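Local coordinates for protein threonine synthase (Brucella melitensis bv. 1, PDB 4F4F) that probably catalyses the pyridoxal-phosphate-dependent conversion of O-phospho-L-homoserine and water into L-threonine and phosphate, the last step of threonine biosynthesis, at residues S254-T259 and V396-E401; Y269-K272 and P277-Q280; E378-L381 and L387-P390. One frame throughout, in Å; residues are numbered along the deposited sequence.

How the contacts relate
Following the chain from the N terminus, the first of the contact segments lies on strand 253-258, which opens the loop that contact 1 closes 137 residues later on helix 390-402. Contacts 2 and 3 are both nested inside that loop, one after the other. Contact 2 closes the short turn from helix 263-274 into strand 278-285, the neighbour of strand 253-258 in the same sheet; Phe-255 and Gln-280 join contacts 1 and 2 along the strand edges. Contact 3 closes the turn between helix 370-384 and helix 390-402, and its Leu-388 packs on Val-396 of contact 1. Contacts 2 and 3 do not touch, their nearest atoms being about 17 Å apart.

Contact 1: S254-T259 and V396-E401; sequences SFTVPT and VKVARE. With PLP (pyridoxal-5'-phosphate), chain C.
The methyl of Ala-399 sits against the side chain of Thr-256, with CB of Ala-399 only 3.3 Å from OG1 of Thr-256. The branch methyl also takes part: CG2 of Thr-256 lies 3.8 Å from N of Ala-399 and brushes CG1 of Val-398 more loosely. CG2 extends anti to the backbone nitrogen and OG1 turns beside it (chi1 -58°), which lays both branches on the helix. The buried hydroxyl has no hydrogen-bond partner in the model and serves in packing, beside the alanine methyl. Alanine suits the helix position because its small side chain lets the backbones approach to 5.7 Å between CA of Thr-256 and CA of Ala-399. Helix 390-402 is thereby laid on a face of the mixed sheet of this fold type II PLP enzyme, where strand 253-258 runs between strands 409-413 and 278-285. The strand's end reaches the cofactor: O of Pro-258 is 3.4 Å from C6 of PLP, and CA of Thr-259 is 3.5 Å from the phosphate oxygen O1P. Thr-259 OG1 donates to Val-257 O at 2.7 Å, approaching from above the carbonyl plane, which ties the first loop residue back onto the strand end. Just beyond it, the backbone nitrogens of Gly-260, Asn-261, Phe-262 and Asp-264 hydrogen-bond the cofactor. On the helix's outer side, Lys-397 forms a salt bridge to Glu-401, and Arg-400 another to Glu-103.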
loop_
_atom_site.group_PDB
_atom_site.type_symbol
_atom_site.label_atom_id
_atom_site.label_comp_id
_atom_site.label_asym_id
_atom_site.label_seq_id
_atom_site.Cartn_x
_atom_site.Cartn_y
_atom_site.Cartn_z
ATOM N N SER A 254 15.328 -2.764 12.664
ATOM C CA SER A 254 15.419 -2.825 11.207
ATOM C C SER A 254 14.161 -3.439 10.607
ATOM O O SER A 254 13.465 -4.262 11.246
ATOM C CB SER A 254 16.666 -3.601 10.755
ATOM O OG SER A 254 17.839 -2.920 11.109
ATOM N N PHE A 255 13.857 -3.035 9.385
ATOM C CA PHE A 255 12.702 -3.550 8.676
ATOM C C PHE A 255 13.043 -3.992 7.261
ATOM O O PHE A 255 13.751 -3.293 6.532
ATOM C CB PHE A 255 11.604 -2.507 8.577
ATOM C CG PHE A 255 11.023 -2.088 9.906
ATOM C CD1 PHE A 255 11.623 -1.108 10.662
ATOM C CD2 PHE A 255 9.866 -2.665 10.374
ATOM C CE1 PHE A 255 11.072 -0.697 11.854
ATOM C CE2 PHE A 255 9.319 -2.283 11.586
ATOM C CZ PHE A 255 9.932 -1.294 12.321
ATOM N N THR A 256 12.465 -5.114 6.856
ATOM C CA THR A 256 12.509 -5.539 5.474
ATOM C C THR A 256 11.096 -5.601 4.929
ATOM O O THR A 256 10.204 -6.183 5.542
ATOM C CB THR A 256 13.219 -6.915 5.342
ATOM O OG1 THR A 256 14.543 -6.815 5.869
ATOM C CG2 THR A 256 13.293 -7.398 3.865
ATOM N N VAL A 257 10.907 -5.016 3.751
ATOM C CA VAL A 257 9.595 -4.830 3.186
ATOM C C VAL A 257 9.505 -5.415 1.786
ATOM O O VAL A 257 10.210 -4.923 0.883
ATOM C CB VAL A 257 9.297 -3.340 3.072
ATOM C CG1 VAL A 257 7.892 -3.129 2.493
ATOM C CG2 VAL A 257 9.459 -2.655 4.421
ATOM N N PRO A 258 8.647 -6.436 1.587
ATOM C CA PRO A 258 8.415 -6.882 0.236
ATOM C C PRO A 258 7.716 -5.758 -0.495
ATOM O O PRO A 258 6.663 -5.295 -0.048
ATOM C CB PRO A 258 7.535 -8.159 0.399
ATOM C CG PRO A 258 7.427 -8.426 1.861
ATOM C CD PRO A 258 7.772 -7.135 2.550
ATOM N N THR A 259 8.327 -5.257 -1.561
ATOM C CA THR A 259 8.054 -3.902 -2.079
ATOM C C THR A 259 7.691 -3.994 -3.555
ATOM O O THR A 259 8.332 -4.710 -4.305
ATOM C CB THR A 259 9.321 -3.016 -1.935
ATOM O OG1 THR A 259 9.531 -2.688 -0.562
ATOM C CG2 THR A 259 9.236 -1.722 -2.737
ATOM N N VAL A 396 11.481 -12.435 3.911
ATOM C CA VAL A 396 12.348 -13.230 4.812
ATOM C C VAL A 396 13.663 -13.587 4.119
ATOM O O VAL A 396 14.739 -13.375 4.661
ATOM C CB VAL A 396 11.647 -14.494 5.354
ATOM C CG1 VAL A 396 12.609 -15.340 6.171
ATOM C CG2 VAL A 396 10.419 -14.132 6.193
ATOM N N LYS A 397 13.594 -14.080 2.894
ATOM C CA LYS A 397 14.811 -14.401 2.150
ATOM C C LYS A 397 15.794 -13.201 2.104
ATOM O O LYS A 397 17.002 -13.325 2.415
ATOM C CB LYS A 397 14.450 -14.847 0.725
ATOM C CG LYS A 397 15.622 -15.338 -0.098
ATOM C CD LYS A 397 16.389 -14.277 -0.852
ATOM C CE LYS A 397 17.317 -14.931 -1.878
ATOM N NZ LYS A 397 18.038 -13.932 -2.710
ATOM N N VAL A 398 15.282 -12.055 1.680
ATOM C CA VAL A 398 16.129 -10.874 1.486
ATOM C C VAL A 398 16.621 -10.329 2.839
ATOM O O VAL A 398 17.773 -9.889 2.966
ATOM C CB VAL A 398 15.376 -9.787 0.676
ATOM C CG1 VAL A 398 16.138 -8.455 0.642
ATOM C CG2 VAL A 398 15.063 -10.276 -0.733
ATOM N N ALA A 399 15.737 -10.327 3.847
ATOM C CA ALA A 399 16.110 -9.906 5.207
ATOM C C ALA A 399 17.329 -10.708 5.660
ATOM O O ALA A 399 18.270 -10.145 6.166
ATOM C CB ALA A 399 14.969 -10.117 6.179
ATOM N N ARG A 400 17.323 -12.021 5.452
ATOM C CA ARG A 400 18.416 -12.868 5.931
ATOM C C ARG A 400 19.702 -12.670 5.134
ATOM O O ARG A 400 20.776 -12.799 5.674
ATOM C CB ARG A 400 17.996 -14.343 5.936
ATOM C CG ARG A 400 16.869 -14.601 6.916
ATOM C CD ARG A 400 16.298 -16.004 6.819
ATOM N NE ARG A 400 15.334 -16.256 7.883
ATOM C CZ ARG A 400 14.743 -17.428 8.137
ATOM N NH1 ARG A 400 14.961 -18.487 7.387
ATOM N NH2 ARG A 400 13.907 -17.549 9.155
ATOM N N GLU A 401 19.578 -12.354 3.854
ATOM C CA GLU A 401 20.727 -12.070 3.012
ATOM C C GLU A 401 21.342 -10.705 3.299
ATOM O O GLU A 401 22.550 -10.555 3.295
ATOM C CB GLU A 401 20.289 -12.108 1.541
ATOM C CG GLU A 401 21.435 -12.093 0.526
ATOM C CD GLU A 401 20.932 -12.072 -0.909
ATOM O OE1 GLU A 401 19.721 -11.908 -1.135
ATOM O OE2 GLU A 401 21.756 -12.236 -1.826
HETATM N N1 PLP C . 2.974 -7.540 -0.974
HETATM C C2 PLP C . 1.602 -7.655 -1.145
HETATM C C2A PLP C . 0.793 -8.851 -0.694
HETATM C C3 PLP C . 0.854 -6.535 -1.786
HETATM O O3 PLP C . -0.513 -6.642 -1.949
HETATM C C4 PLP C . 1.661 -5.345 -2.239
HETATM C C4A PLP C . 1.039 -4.149 -2.886
HETATM C C5 PLP C . 3.125 -5.323 -1.996
HETATM C C6 PLP C . 3.697 -6.446 -1.352
HETATM C C5A PLP C . 3.941 -4.081 -2.411
HETATM O O4P PLP C . 3.573 -2.836 -1.681
HETATM P P PLP C . 4.092 -1.317 -2.040
HETATM O O1P PLP C . 5.606 -1.424 -2.140
HETATM O O2P PLP C . 3.411 -1.010 -3.359
HETATM O O3P PLP C . 3.634 -0.385 -0.939
#

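Contact 2: Y269-K272 and P277-Q280; sequences YVAK and PIEQ
In the beta-alpha-beta unit formed by strand 253-258, helix 263-274 and strand 278-285, the last turns of the helix meet the second strand's start through Lys-272, Ala-271 and Ile-278. Ile-278 points its CB toward the helix, and its extended CG1 branch carries CD1 to within 4.0 Å of CB of Lys-272. The methyl of Ala-271 lies loosely by the same CD1, 4.5 Å away, a small residue that suits a helix face also packed on Val-236, Tyr-239 and Phe-240. Beta-branched isoleucine suits the strand and also packs on Phe-255. Lys-272 has CG anti to its backbone nitrogen (chi1 -175°) and stays stretched beyond, so that its aliphatic chain slants across the start of the strand, bringing CE within 3.6 Å of O of Ile-278. Its ammonium group reaches the strand by way of water. One water accepts from NZ of Lys-272 at 2.8 Å and donates to O of Glu-279, also at 2.8 Å. A second takes a weak bond from the same NZ and donates to O of Ile-278 at 2.7 Å. The strongest partner of NZ is Glu-362, in a salt bridge. The lysine divides its work: CB packs on the isoleucine methyl, CE lies by a carbonyl oxygen, and the charge, matched by Glu-362, may polarise the waters, chiefly the one at 2.8 Å, and so aid donation to the carbonyls.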
loop_
_atom_site.group_PDB
_atom_site.type_symbol
_atom_site.label_atom_id
_atom_site.label_comp_id
_atom_site.label_asym_id
_atom_site.label_seq_id
_atom_site.Cartn_x
_atom_site.Cartn_y
_atom_site.Cartn_z
ATOM N N TYR A 269 10.361 4.941 6.046
ATOM C CA TYR A 269 11.238 6.103 5.936
ATOM C C TYR A 269 10.644 7.304 6.691
ATOM O O TYR A 269 11.378 8.041 7.396
ATOM C CB TYR A 269 11.543 6.410 4.471
ATOM C CG TYR A 269 12.303 7.685 4.245
ATOM C CD1 TYR A 269 13.689 7.727 4.338
ATOM C CD2 TYR A 269 11.645 8.842 3.929
ATOM C CE1 TYR A 269 14.376 8.903 4.146
ATOM C CE2 TYR A 269 12.340 10.023 3.707
ATOM C CZ TYR A 269 13.698 10.038 3.822
ATOM O OH TYR A 269 14.355 11.241 3.658
ATOM N N VAL A 270 9.348 7.498 6.567
ATOM C CA VAL A 270 8.675 8.600 7.201
ATOM C C VAL A 270 8.783 8.428 8.709
ATOM O O VAL A 270 9.089 9.380 9.436
ATOM C CB VAL A 270 7.188 8.744 6.770
ATOM C CG1 VAL A 270 6.472 9.819 7.651
ATOM C CG2 VAL A 270 7.112 9.133 5.303
ATOM N N ALA A 271 8.534 7.216 9.198
ATOM C CA ALA A 271 8.692 6.950 10.618
ATOM C C ALA A 271 10.076 7.331 11.131
ATOM O O ALA A 271 10.219 7.973 12.163
ATOM C CB ALA A 271 8.397 5.502 10.925
ATOM N N LYS A 272 11.092 6.919 10.397
ATOM C CA LYS A 272 12.453 7.289 10.699
ATOM C C LYS A 272 12.636 8.811 10.700
ATOM O O LYS A 272 13.245 9.356 11.622
ATOM C CB LYS A 272 13.408 6.648 9.694
ATOM C CG LYS A 272 14.895 6.871 9.967
ATOM C CD LYS A 272 15.791 6.110 8.983
ATOM C CE LYS A 272 17.244 6.123 9.432
ATOM N NZ LYS A 272 18.216 5.849 8.319
ATOM N N PRO A 277 13.873 5.297 15.927
ATOM C CA PRO A 277 15.214 4.796 15.647
ATOM C C PRO A 277 15.228 3.532 14.770
ATOM O O PRO A 277 14.830 2.454 15.217
ATOM C CB PRO A 277 15.766 4.508 17.039
ATOM C CG PRO A 277 15.010 5.443 17.922
ATOM C CD PRO A 277 13.623 5.349 17.388
ATOM N N ILE A 278 15.680 3.682 13.536
ATOM C CA ILE A 278 15.661 2.592 12.567
ATOM C C ILE A 278 17.075 2.430 12.080
ATOM O O ILE A 278 17.792 3.425 11.827
ATOM C CB ILE A 278 14.662 2.865 11.412
ATOM C CG1 ILE A 278 13.218 2.695 11.917
ATOM C CG2 ILE A 278 14.864 1.937 10.224
ATOM C CD1 ILE A 278 12.154 3.071 10.907
ATOM N N GLU A 279 17.499 1.190 11.962
ATOM C CA GLU A 279 18.849 0.889 11.516
ATOM C C GLU A 279 18.782 0.693 10.000
ATOM O O GLU A 279 19.051 1.627 9.247
ATOM C CB GLU A 279 19.412 -0.300 12.305
ATOM C CG GLU A 279 20.727 -0.905 11.805
ATOM C CD GLU A 279 21.386 -1.846 12.834
ATOM O OE1 GLU A 279 21.531 -3.114 12.644
ATOM O OE2 GLU A 279 21.782 -1.288 13.859
ATOM N N GLN A 280 18.325 -0.469 9.539
ATOM C CA GLN A 280 18.203 -0.718 8.108
ATOM C C GLN A 280 16.760 -0.685 7.659
ATOM O O GLN A 280 15.854 -1.157 8.391
ATOM C CB GLN A 280 18.736 -2.092 7.767
ATOM C CG GLN A 280 20.246 -2.285 7.892
ATOM C CD GLN A 280 20.667 -3.700 7.487
ATOM O OE1 GLN A 280 20.550 -4.647 8.267
ATOM N NE2 GLN A 280 21.149 -3.844 6.269
HETATM O O HOH W 1 17.728 3.285 7.438
HETATM O O HOH W 2 19.988 4.304 10.545
#

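Contact 3: E378-L381 and L387-P390; sequences ESVL and LLDP
No ring or other flat side chain has a face or edge in this contact: Val-380 meets Leu-388, and Leu-381 meets Leu-387, through branched aliphatic groups alone. CD1 of Leu-388 lies over the CB-CG1-CG2 face of Val-380, nearly equidistant from all three atoms (3.7 Å from CB), so a single methyl touches the whole branched end. The two side chains cross at about a right angle. Leu-388 reaches this place because its CG turns beside the backbone nitrogen, anti to the carbonyl carbon (chi1 -65°), bending the end back toward the helix. Valine, rigid and branched close to the backbone, offers a broad surface with little rotational freedom to lose. Nearer the turn, CD2 of Leu-381 lies 4.2 Å from CD1 of Leu-387. Here the backbones are closest, 5.3 Å between the CA atoms of these two leucines, which meet through their end methyls; both also pack on Cys-428 of helix 421-428, while Leu-388 continues the apolar seam to Ala-393 and Val-396. The carboxylate of Asp-389 faces its own helix: OD1 is hydrogen-bonded to ND1 of His-391, a cofactor-pocket residue, and OD2 to OG of Ser-392. It also caps a backbone N of helix 390-402, and Pro-390 suits the first turn because no backbone N-H is needed there. A short loop here joins helix 370-384 to helix 390-402, with an aspartate N-cap starting the second helix.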
loop_
_atom_site.group_PDB
_atom_site.type_symbol
_atom_site.label_atom_id
_atom_site.label_comp_id
_atom_site.label_asym_id
_atom_site.label_seq_id
_atom_site.Cartn_x
_atom_site.Cartn_y
_atom_site.Cartn_z
ATOM N N GLU A 378 9.280 -23.282 2.261
ATOM C CA GLU A 378 9.454 -24.637 2.747
ATOM C C GLU A 378 10.357 -24.701 3.986
ATOM O O GLU A 378 10.004 -25.382 4.934
ATOM C CB GLU A 378 9.956 -25.545 1.627
ATOM C CG GLU A 378 9.776 -27.022 1.929
ATOM C CD GLU A 378 10.883 -27.581 2.783
ATOM O OE1 GLU A 378 11.968 -26.954 2.858
ATOM O OE2 GLU A 378 10.689 -28.664 3.367
ATOM N N SER A 379 11.477 -23.963 4.008
ATOM C CA SER A 379 12.376 -24.007 5.171
ATOM C C SER A 379 11.756 -23.392 6.413
ATOM O O SER A 379 11.883 -23.963 7.473
ATOM C CB SER A 379 13.772 -23.376 4.948
ATOM O OG SER A 379 13.683 -22.003 4.752
ATOM N N VAL A 380 11.115 -22.237 6.287
ATOM C CA VAL A 380 10.452 -21.615 7.446
ATOM C C VAL A 380 9.316 -22.504 8.010
ATOM O O VAL A 380 9.168 -22.629 9.233
ATOM C CB VAL A 380 9.986 -20.181 7.160
ATOM C CG1 VAL A 380 9.289 -19.592 8.372
ATOM C CG2 VAL A 380 11.178 -19.299 6.797
ATOM N N LEU A 381 8.546 -23.163 7.144
ATOM C CA LEU A 381 7.547 -24.136 7.638
ATOM C C LEU A 381 8.240 -25.265 8.377
ATOM O O LEU A 381 7.851 -25.631 9.489
ATOM C CB LEU A 381 6.700 -24.710 6.510
ATOM C CG LEU A 381 5.552 -25.609 6.968
ATOM C CD1 LEU A 381 4.547 -24.910 7.870
ATOM C CD2 LEU A 381 4.864 -26.150 5.746
ATOM N N LEU A 387 3.929 -20.685 8.329
ATOM C CA LEU A 387 3.602 -20.727 6.921
ATOM C C LEU A 387 3.560 -19.307 6.331
ATOM O O LEU A 387 2.728 -18.500 6.724
ATOM C CB LEU A 387 2.245 -21.384 6.728
ATOM C CG LEU A 387 1.882 -21.640 5.269
ATOM C CD1 LEU A 387 2.850 -22.618 4.581
ATOM C CD2 LEU A 387 0.444 -22.149 5.231
ATOM N N LEU A 388 4.444 -19.033 5.371
ATOM C CA LEU A 388 4.484 -17.762 4.646
ATOM C C LEU A 388 3.808 -17.841 3.266
ATOM O O LEU A 388 3.918 -18.837 2.541
ATOM C CB LEU A 388 5.942 -17.343 4.404
ATOM C CG LEU A 388 6.800 -17.007 5.618
ATOM C CD1 LEU A 388 8.246 -17.454 5.425
ATOM C CD2 LEU A 388 6.686 -15.507 5.947
ATOM N N ASP A 389 3.182 -16.734 2.886
ATOM C CA ASP A 389 2.807 -16.508 1.503
ATOM C C ASP A 389 4.101 -16.143 0.720
ATOM O O ASP A 389 5.168 -15.876 1.317
ATOM C CB ASP A 389 1.702 -15.424 1.397
ATOM C CG ASP A 389 2.206 -14.124 0.813
ATOM O OD1 ASP A 389 1.909 -13.849 -0.358
ATOM O OD2 ASP A 389 2.914 -13.387 1.525
ATOM N N PRO A 390 4.024 -16.095 -0.611
ATOM C CA PRO A 390 5.243 -15.814 -1.403
ATOM C C PRO A 390 5.816 -14.396 -1.257
ATOM O O PRO A 390 7.020 -14.251 -1.141
ATOM C CB PRO A 390 4.812 -16.080 -2.845
ATOM C CG PRO A 390 3.341 -16.295 -2.826
ATOM C CD PRO A 390 2.903 -16.567 -1.440
#